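Local atomic coordinates of TBC1 domain family member 22A (Homo sapiens, PDB entry 2QFZ), a protein that may act as a GTPase-activating protein for Rab-family GTPases through its helical TBC domain, and forms homodimers and binds 14-3-3 proteins. Residues H234-F245 with F302-Q310; L33-R44 with L62-V71. All blocks are in the same frame, centred on the assembly; numbering follows the deposited sequence.

Contact 1: H234-F245 with F302-Q310; sequences HLDQHEVRYLQF and FQELLLFLQ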
# COMPACT_ATOMS: atom_id res chain seq x y z
N HIS A 234 1.68 13.52 26.32
CA HIS A 234 0.87 12.49 26.90
C HIS A 234 1.48 11.09 26.61
O HIS A 234 1.52 10.20 27.50
CB HIS A 234 -0.57 12.65 26.38
CG HIS A 234 -1.54 11.67 26.95
ND1 HIS A 234 -2.22 11.88 28.14
CD2 HIS A 234 -1.98 10.48 26.47
CE1 HIS A 234 -3.02 10.86 28.37
NE2 HIS A 234 -2.89 9.99 27.38
N LEU A 235 1.96 10.86 25.39
CA LEU A 235 2.58 9.54 25.07
C LEU A 235 3.80 9.35 25.98
O LEU A 235 3.97 8.29 26.55
CB LEU A 235 2.96 9.41 23.59
CG LEU A 235 1.77 9.39 22.63
CD1 LEU A 235 2.24 9.43 21.21
CD2 LEU A 235 0.87 8.21 22.85
N ASP A 236 4.61 10.39 26.10
CA ASP A 236 5.81 10.37 26.98
C ASP A 236 5.45 10.18 28.43
O ASP A 236 6.03 9.35 29.13
CB ASP A 236 6.58 11.71 26.82
CG ASP A 236 7.92 11.75 27.61
OD1 ASP A 236 8.76 10.85 27.44
OD2 ASP A 236 8.15 12.73 28.37
N GLN A 237 4.48 10.97 28.89
CA GLN A 237 3.95 10.86 30.26
C GLN A 237 3.54 9.40 30.59
O GLN A 237 3.77 8.91 31.67
CB GLN A 237 2.77 11.85 30.42
CG GLN A 237 2.24 12.05 31.85
CD GLN A 237 3.33 12.56 32.82
OE1 GLN A 237 4.18 13.38 32.46
NE2 GLN A 237 3.30 12.06 34.04
N HIS A 238 2.94 8.71 29.64
CA HIS A 238 2.45 7.34 29.91
C HIS A 238 3.34 6.23 29.34
O HIS A 238 2.89 5.11 29.16
CB HIS A 238 1.00 7.24 29.43
CG HIS A 238 0.10 8.17 30.16
ND1 HIS A 238 -0.06 9.49 29.79
CD2 HIS A 238 -0.59 8.02 31.32
CE1 HIS A 238 -0.83 10.10 30.67
NE2 HIS A 238 -1.17 9.23 31.61
N GLU A 239 4.61 6.56 29.07
CA GLU A 239 5.64 5.60 28.67
C GLU A 239 5.31 4.86 27.38
O GLU A 239 5.71 3.73 27.23
CB GLU A 239 5.89 4.57 29.80
CG GLU A 239 6.22 5.18 31.18
CD GLU A 239 7.67 5.62 31.31
OE1 GLU A 239 8.42 5.50 30.31
OE2 GLU A 239 8.05 6.08 32.41
N VAL A 240 4.57 5.47 26.46
CA VAL A 240 4.42 4.86 25.14
C VAL A 240 5.42 5.49 24.18
O VAL A 240 5.42 6.71 24.02
CB VAL A 240 2.96 4.98 24.56
CG1 VAL A 240 2.88 4.28 23.18
CG2 VAL A 240 1.93 4.37 25.54
N ARG A 241 6.27 4.65 23.58
CA ARG A 241 7.26 5.06 22.58
C ARG A 241 6.64 4.96 21.19
O ARG A 241 5.90 4.02 20.92
CB ARG A 241 8.49 4.14 22.61
CG ARG A 241 9.33 4.25 23.87
CD ARG A 241 10.55 3.41 23.78
NE ARG A 241 10.25 1.98 23.98
CZ ARG A 241 10.43 1.03 23.08
NH1 ARG A 241 10.90 1.30 21.86
NH2 ARG A 241 10.13 -0.21 23.40
N TYR A 242 6.96 5.87 20.28
CA TYR A 242 6.33 5.77 18.95
C TYR A 242 6.57 4.42 18.27
O TYR A 242 5.70 3.91 17.61
CB TYR A 242 6.72 6.93 18.03
CG TYR A 242 6.14 8.26 18.42
CD1 TYR A 242 6.63 8.97 19.52
CD2 TYR A 242 5.17 8.86 17.63
CE1 TYR A 242 6.12 10.21 19.85
CE2 TYR A 242 4.65 10.11 17.94
CZ TYR A 242 5.12 10.78 19.05
OH TYR A 242 4.61 12.02 19.36
N LEU A 243 7.73 3.81 18.50
CA LEU A 243 8.11 2.58 17.82
C LEU A 243 7.22 1.42 18.18
O LEU A 243 7.03 0.51 17.35
CB LEU A 243 9.55 2.21 18.16
CG LEU A 243 10.31 1.20 17.31
CD1 LEU A 243 10.46 1.68 15.87
CD2 LEU A 243 11.70 1.00 17.94
N GLN A 244 6.61 1.47 19.37
CA GLN A 244 5.75 0.37 19.82
C GLN A 244 4.46 0.22 19.03
O GLN A 244 3.89 -0.86 19.00
CB GLN A 244 5.43 0.50 21.31
CG GLN A 244 6.68 0.45 22.20
CD GLN A 244 6.37 0.63 23.67
OE1 GLN A 244 6.16 1.74 24.14
NE2 GLN A 244 6.36 -0.48 24.42
N PHE A 245 3.98 1.30 18.42
CA PHE A 245 2.75 1.26 17.61
C PHE A 245 3.00 1.63 16.16
O PHE A 245 2.41 1.05 15.27
CB PHE A 245 1.59 2.10 18.24
CG PHE A 245 1.86 3.59 18.29
CD1 PHE A 245 1.59 4.41 17.22
CD2 PHE A 245 2.42 4.16 19.40
CE1 PHE A 245 1.87 5.77 17.27
CE2 PHE A 245 2.70 5.50 19.45
CZ PHE A 245 2.42 6.31 18.40
N PHE A 302 -1.20 2.89 30.74
CA PHE A 302 -0.21 2.56 29.68
C PHE A 302 -0.66 1.39 28.79
O PHE A 302 -0.52 1.46 27.57
CB PHE A 302 1.20 2.23 30.24
CG PHE A 302 2.10 1.51 29.22
CD1 PHE A 302 2.76 2.21 28.21
CD2 PHE A 302 2.23 0.11 29.25
CE1 PHE A 302 3.56 1.54 27.26
CE2 PHE A 302 3.03 -0.56 28.31
CZ PHE A 302 3.70 0.15 27.31
N GLN A 303 -1.13 0.31 29.41
CA GLN A 303 -1.49 -0.94 28.68
C GLN A 303 -2.65 -0.72 27.69
O GLN A 303 -2.61 -1.18 26.55
CB GLN A 303 -1.87 -2.04 29.69
CG GLN A 303 -2.10 -3.45 29.10
CD GLN A 303 -2.86 -4.39 30.07
OE1 GLN A 303 -3.19 -4.03 31.21
NE2 GLN A 303 -3.14 -5.61 29.59
N GLU A 304 -3.69 -0.04 28.15
CA GLU A 304 -4.84 0.26 27.30
C GLU A 304 -4.53 1.33 26.27
O GLU A 304 -5.13 1.32 25.21
CB GLU A 304 -6.05 0.69 28.15
CG GLU A 304 -6.64 -0.42 28.98
CD GLU A 304 -8.00 -0.05 29.61
OE1 GLU A 304 -8.67 -0.95 30.13
OE2 GLU A 304 -8.40 1.12 29.58
N LEU A 305 -3.64 2.28 26.60
CA LEU A 305 -3.19 3.31 25.66
C LEU A 305 -2.47 2.69 24.44
O LEU A 305 -2.82 2.96 23.29
CB LEU A 305 -2.26 4.32 26.32
CG LEU A 305 -1.77 5.45 25.42
CD1 LEU A 305 -2.91 6.15 24.68
CD2 LEU A 305 -0.89 6.50 26.21
N LEU A 306 -1.47 1.88 24.71
CA LEU A 306 -0.80 1.11 23.66
C LEU A 306 -1.80 0.18 22.89
O LEU A 306 -1.79 0.18 21.68
CB LEU A 306 0.41 0.34 24.25
CG LEU A 306 1.26 -0.46 23.26
CD1 LEU A 306 1.60 0.40 22.01
CD2 LEU A 306 2.48 -0.98 23.89
N LEU A 307 -2.68 -0.54 23.58
CA LEU A 307 -3.71 -1.38 22.91
C LEU A 307 -4.58 -0.64 21.93
O LEU A 307 -4.84 -1.16 20.87
CB LEU A 307 -4.62 -2.12 23.89
CG LEU A 307 -3.93 -3.29 24.59
CD1 LEU A 307 -4.58 -3.49 25.97
CD2 LEU A 307 -3.94 -4.59 23.76
N PHE A 308 -5.02 0.55 22.33
CA PHE A 308 -5.84 1.46 21.52
C PHE A 308 -5.09 1.92 20.25
O PHE A 308 -5.62 1.85 19.16
CB PHE A 308 -6.24 2.69 22.38
CG PHE A 308 -7.08 3.69 21.64
CD1 PHE A 308 -8.41 3.41 21.32
CD2 PHE A 308 -6.55 4.94 21.29
CE1 PHE A 308 -9.18 4.34 20.63
CE2 PHE A 308 -7.33 5.86 20.59
CZ PHE A 308 -8.67 5.55 20.28
N LEU A 309 -3.85 2.37 20.42
CA LEU A 309 -3.04 2.89 19.30
C LEU A 309 -2.74 1.78 18.28
O LEU A 309 -2.54 2.05 17.08
CB LEU A 309 -1.73 3.48 19.82
CG LEU A 309 -1.79 4.84 20.54
CD1 LEU A 309 -0.48 5.19 21.27
CD2 LEU A 309 -2.13 5.92 19.55
N GLN A 310 -2.68 0.54 18.78
CA GLN A 310 -2.44 -0.64 17.97
C GLN A 310 -3.72 -1.20 17.41
O GLN A 310 -3.67 -2.12 16.63
CB GLN A 310 -1.75 -1.72 18.81
CG GLN A 310 -0.33 -1.47 19.11
CD GLN A 310 0.30 -2.54 20.01
OE1 GLN A 310 -0.40 -3.23 20.76
NE2 GLN A 310 1.62 -2.65 19.95
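The carboxamide NE2 of Gln-310 donates to the backbone O of Gln-244 over 3.0 Å, the N-H bent to 148° and the donor tilted 30° from the carbonyl plane. Next to this bond, CD1 of Leu-309 sits over one face of the Phe-245 ring, 3.9 Å from its centroid, a CH-pi contact, and also meets CD2 of Leu-235 at 3.7 Å. With CG of Phe-245 between the backbone N and the carbonyl carbon (chi1 65°), the ring is turned so that a face meets Leu-309. Val-240 splits its work: CG2 touches CD2 of Leu-305 at 3.6 Å and the Phe-302 ring obliquely, while CG1 turns to Leu-309. The Phe-302 ring meets the carbonyl O of His-238 near its plane, CD1 lying 3.1 Å away, and has NE2 of Gln-244 at another part of its edge. His-234 O takes both the backbone N and ND1 of His-238, so the imidazole is held at the helix end. Helix 276-291 adds Leu-289 against Phe-245 and Leu-309. Helix 229-237 ends in a Schellman motif, Glu-239 at C-prime, Val-240 N bonded to Leu-235 O and Glu-239 N to Asp-236 O; this corner packs on helix 302-309 in the predominantly helical TBC fold.

Contact 2: L33-R44 with L62-V71; sequences LAGPNTDLEELR and LLSGYLPANV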
# COMPACT_ATOMS: atom_id res chain seq x y z
N LEU A 33 -6.85 8.76 -20.34
CA LEU A 33 -6.29 7.45 -20.64
C LEU A 33 -6.20 7.10 -22.15
O LEU A 33 -5.38 6.29 -22.53
CB LEU A 33 -7.06 6.35 -19.94
CG LEU A 33 -7.22 6.39 -18.41
CD1 LEU A 33 -7.64 5.01 -17.98
CD2 LEU A 33 -5.94 6.86 -17.75
N ALA A 34 -7.08 7.66 -22.98
CA ALA A 34 -7.11 7.33 -24.41
C ALA A 34 -5.99 8.00 -25.19
O ALA A 34 -5.63 7.56 -26.27
CB ALA A 34 -8.50 7.66 -25.02
N GLY A 35 -5.43 9.07 -24.65
CA GLY A 35 -4.22 9.65 -25.21
C GLY A 35 -4.49 10.53 -26.42
O GLY A 35 -5.44 11.32 -26.40
N PRO A 36 -3.67 10.40 -27.50
CA PRO A 36 -2.63 9.40 -27.80
C PRO A 36 -1.40 9.33 -26.86
O PRO A 36 -0.82 8.29 -26.73
CB PRO A 36 -2.19 9.80 -29.21
CG PRO A 36 -2.44 11.23 -29.28
CD PRO A 36 -3.77 11.36 -28.61
N ASN A 37 -1.04 10.44 -26.22
CA ASN A 37 0.05 10.51 -25.26
C ASN A 37 -0.48 11.14 -23.96
O ASN A 37 -0.46 12.35 -23.81
CB ASN A 37 1.19 11.36 -25.83
CG ASN A 37 1.93 10.65 -26.94
OD1 ASN A 37 2.61 9.64 -26.70
ND2 ASN A 37 1.81 11.16 -28.18
N THR A 38 -0.98 10.30 -23.06
CA THR A 38 -1.62 10.72 -21.79
C THR A 38 -0.77 11.70 -20.95
O THR A 38 0.41 11.44 -20.64
CB THR A 38 -1.91 9.47 -20.93
OG1 THR A 38 -2.76 8.58 -21.67
CG2 THR A 38 -2.54 9.86 -19.58
N ASP A 39 -1.40 12.82 -20.56
CA ASP A 39 -0.73 13.82 -19.72
C ASP A 39 -0.77 13.31 -18.27
O ASP A 39 -1.78 13.45 -17.62
CB ASP A 39 -1.42 15.19 -19.86
CG ASP A 39 -0.72 16.33 -19.05
OD1 ASP A 39 0.17 16.04 -18.23
OD2 ASP A 39 -1.09 17.52 -19.25
N LEU A 40 0.34 12.77 -17.78
CA LEU A 40 0.41 12.12 -16.45
C LEU A 40 0.33 13.13 -15.29
O LEU A 40 -0.11 12.77 -14.18
CB LEU A 40 1.65 11.22 -16.32
CG LEU A 40 1.80 10.05 -17.30
CD1 LEU A 40 3.18 9.42 -17.17
CD2 LEU A 40 0.68 9.02 -17.13
N GLU A 41 0.73 14.38 -15.55
CA GLU A 41 0.56 15.49 -14.60
C GLU A 41 -0.92 15.69 -14.32
O GLU A 41 -1.35 15.65 -13.16
CB GLU A 41 1.18 16.80 -15.14
CG GLU A 41 0.80 18.06 -14.33
N GLU A 42 -1.69 15.88 -15.40
CA GLU A 42 -3.13 15.97 -15.30
C GLU A 42 -3.81 14.73 -14.70
O GLU A 42 -4.74 14.87 -13.94
CB GLU A 42 -3.78 16.30 -16.67
CG GLU A 42 -3.79 17.77 -17.03
CD GLU A 42 -4.06 18.66 -15.81
OE1 GLU A 42 -5.21 18.66 -15.32
OE2 GLU A 42 -3.09 19.32 -15.35
N LEU A 43 -3.37 13.54 -15.06
CA LEU A 43 -3.91 12.30 -14.45
C LEU A 43 -3.69 12.26 -12.92
O LEU A 43 -4.62 11.91 -12.18
CB LEU A 43 -3.28 11.07 -15.08
CG LEU A 43 -3.87 9.69 -14.78
CD1 LEU A 43 -5.29 9.58 -15.33
CD2 LEU A 43 -2.94 8.57 -15.33
N ARG A 44 -2.46 12.58 -12.48
CA ARG A 44 -2.10 12.71 -11.04
C ARG A 44 -2.95 13.68 -10.29
O ARG A 44 -3.42 13.36 -9.20
CB ARG A 44 -0.65 13.15 -10.84
CG ARG A 44 0.32 12.10 -11.12
CD ARG A 44 1.72 12.53 -10.82
NE ARG A 44 2.64 11.65 -11.52
CZ ARG A 44 3.24 11.94 -12.67
NH1 ARG A 44 3.09 13.14 -13.24
NH2 ARG A 44 4.05 11.04 -13.23
N LEU A 62 -0.46 3.26 -15.08
CA LEU A 62 0.20 4.42 -15.67
C LEU A 62 0.97 5.28 -14.65
O LEU A 62 2.10 5.72 -14.93
CB LEU A 62 -0.75 5.29 -16.47
CG LEU A 62 -1.26 4.65 -17.74
CD1 LEU A 62 -2.50 5.40 -18.26
CD2 LEU A 62 -0.11 4.56 -18.82
N LEU A 63 0.35 5.52 -13.50
CA LEU A 63 0.91 6.39 -12.47
C LEU A 63 2.14 5.76 -11.82
O LEU A 63 3.05 6.46 -11.44
CB LEU A 63 -0.14 6.75 -11.41
CG LEU A 63 -1.23 7.74 -11.76
CD1 LEU A 63 -2.23 7.90 -10.61
CD2 LEU A 63 -0.62 9.06 -12.11
N SER A 64 2.19 4.43 -11.74
CA SER A 64 3.37 3.73 -11.26
C SER A 64 4.49 3.58 -12.29
O SER A 64 5.56 3.08 -11.95
CB SER A 64 3.01 2.33 -10.85
OG SER A 64 2.75 1.58 -12.03
N GLY A 65 4.23 3.95 -13.54
CA GLY A 65 5.20 3.79 -14.62
C GLY A 65 5.33 2.38 -15.19
O GLY A 65 6.30 2.08 -15.88
N TYR A 66 4.38 1.51 -14.90
CA TYR A 66 4.42 0.14 -15.44
C TYR A 66 4.11 0.16 -16.95
O TYR A 66 4.77 -0.50 -17.75
CB TYR A 66 3.43 -0.73 -14.65
CG TYR A 66 3.29 -2.15 -15.11
CD1 TYR A 66 4.41 -2.95 -15.32
CD2 TYR A 66 2.02 -2.72 -15.31
CE1 TYR A 66 4.27 -4.30 -15.76
CE2 TYR A 66 1.88 -4.06 -15.73
CZ TYR A 66 3.02 -4.83 -15.96
OH TYR A 66 2.92 -6.15 -16.35
N LEU A 67 3.09 0.93 -17.32
CA LEU A 67 2.74 1.10 -18.69
C LEU A 67 3.07 2.52 -19.12
O LEU A 67 2.94 3.46 -18.32
CB LEU A 67 1.27 0.80 -18.92
CG LEU A 67 0.89 -0.68 -18.83
CD1 LEU A 67 -0.55 -0.85 -19.24
CD2 LEU A 67 1.80 -1.59 -19.64
N PRO A 68 3.51 2.67 -20.38
CA PRO A 68 3.84 3.96 -21.01
C PRO A 68 2.63 4.84 -21.27
O PRO A 68 1.52 4.32 -21.48
CB PRO A 68 4.50 3.55 -22.33
CG PRO A 68 4.06 2.15 -22.58
CD PRO A 68 3.77 1.53 -21.27
N ALA A 69 2.87 6.15 -21.22
CA ALA A 69 1.88 7.19 -21.50
C ALA A 69 1.38 7.11 -22.94
O ALA A 69 0.21 7.41 -23.21
CB ALA A 69 2.47 8.56 -21.22
N ASN A 70 2.26 6.72 -23.86
CA ASN A 70 1.89 6.58 -25.27
C ASN A 70 1.03 5.33 -25.53
O ASN A 70 1.47 4.17 -25.29
CB ASN A 70 3.13 6.57 -26.17
CG ASN A 70 2.74 6.62 -27.65
OD1 ASN A 70 2.52 5.60 -28.23
ND2 ASN A 70 2.52 7.82 -28.19
N VAL A 71 -0.20 5.55 -25.98
CA VAL A 71 -1.20 4.48 -26.02
C VAL A 71 -0.76 3.33 -26.93
O VAL A 71 -0.94 2.18 -26.57
CB VAL A 71 -2.59 5.01 -26.51
CG1 VAL A 71 -3.60 3.85 -26.66
CG2 VAL A 71 -3.10 6.05 -25.57
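Between Asn-37 and Asn-70 lies a single antiparallel beta bridge, the two forming a non-hydrogen-bonded pair, in a predominantly helical TBC-domain structure. The flanking bonds run from Val-71 N to Pro-36 O at 2.9 Å, nearly straight at 173°, and from Thr-38 N to Ala-69 O at 3.1 Å, the latter donor standing 50° out of the carbonyl plane. Arg-74 reinforces the same place, bonding to Ala-69 O and Thr-38 OG1; that hydroxyl is also bonded to Leu-32 O. The outer side is looser and more polar: Pro-36 and Asn-37 are exposed, and the amides of Asn-37 and Asn-70 approach there, modelled too close for the contact to be more than doubtful. At the other margin Arg-44 and Leu-63 run past each other in opposite directions. The tight part lies on the helix side of the bridge. Leu-43 sends CD2 to both Leu-62 and Leu-63, a reach set by CG lying opposite the backbone N (chi1 -169°), and Phe-29 and Leu-32 of helix 25-34 also touch Leu-43. CD2 of Leu-40 approaches CB of Leu-62, the side chains crossing at about a right angle, while CD1 of Leu-62 reaches CD2 of Leu-33 at 3.8 Å.

How the contacts relate
Contacts 1 and 2 share no helix: they lie on opposite sides of the chain's centre, with their own centres 43 Å apart and nearest atoms about 26 Å apart. In sequence, contact 2 closes before contact 1 opens. Both are partly buried and peripheral, but contact 1 has the larger buried share, six of its twelve touching residues against three of fourteen. Their chemistry differs too. Contact 1 sets a helix against the turn between helices 229-237 and 242-251 through aromatic and aliphatic side chains, with one side-chain-to-backbone bond across it. Contact 2 joins loops as well as helix ends, pairing backbone to backbone beside a leucine cluster.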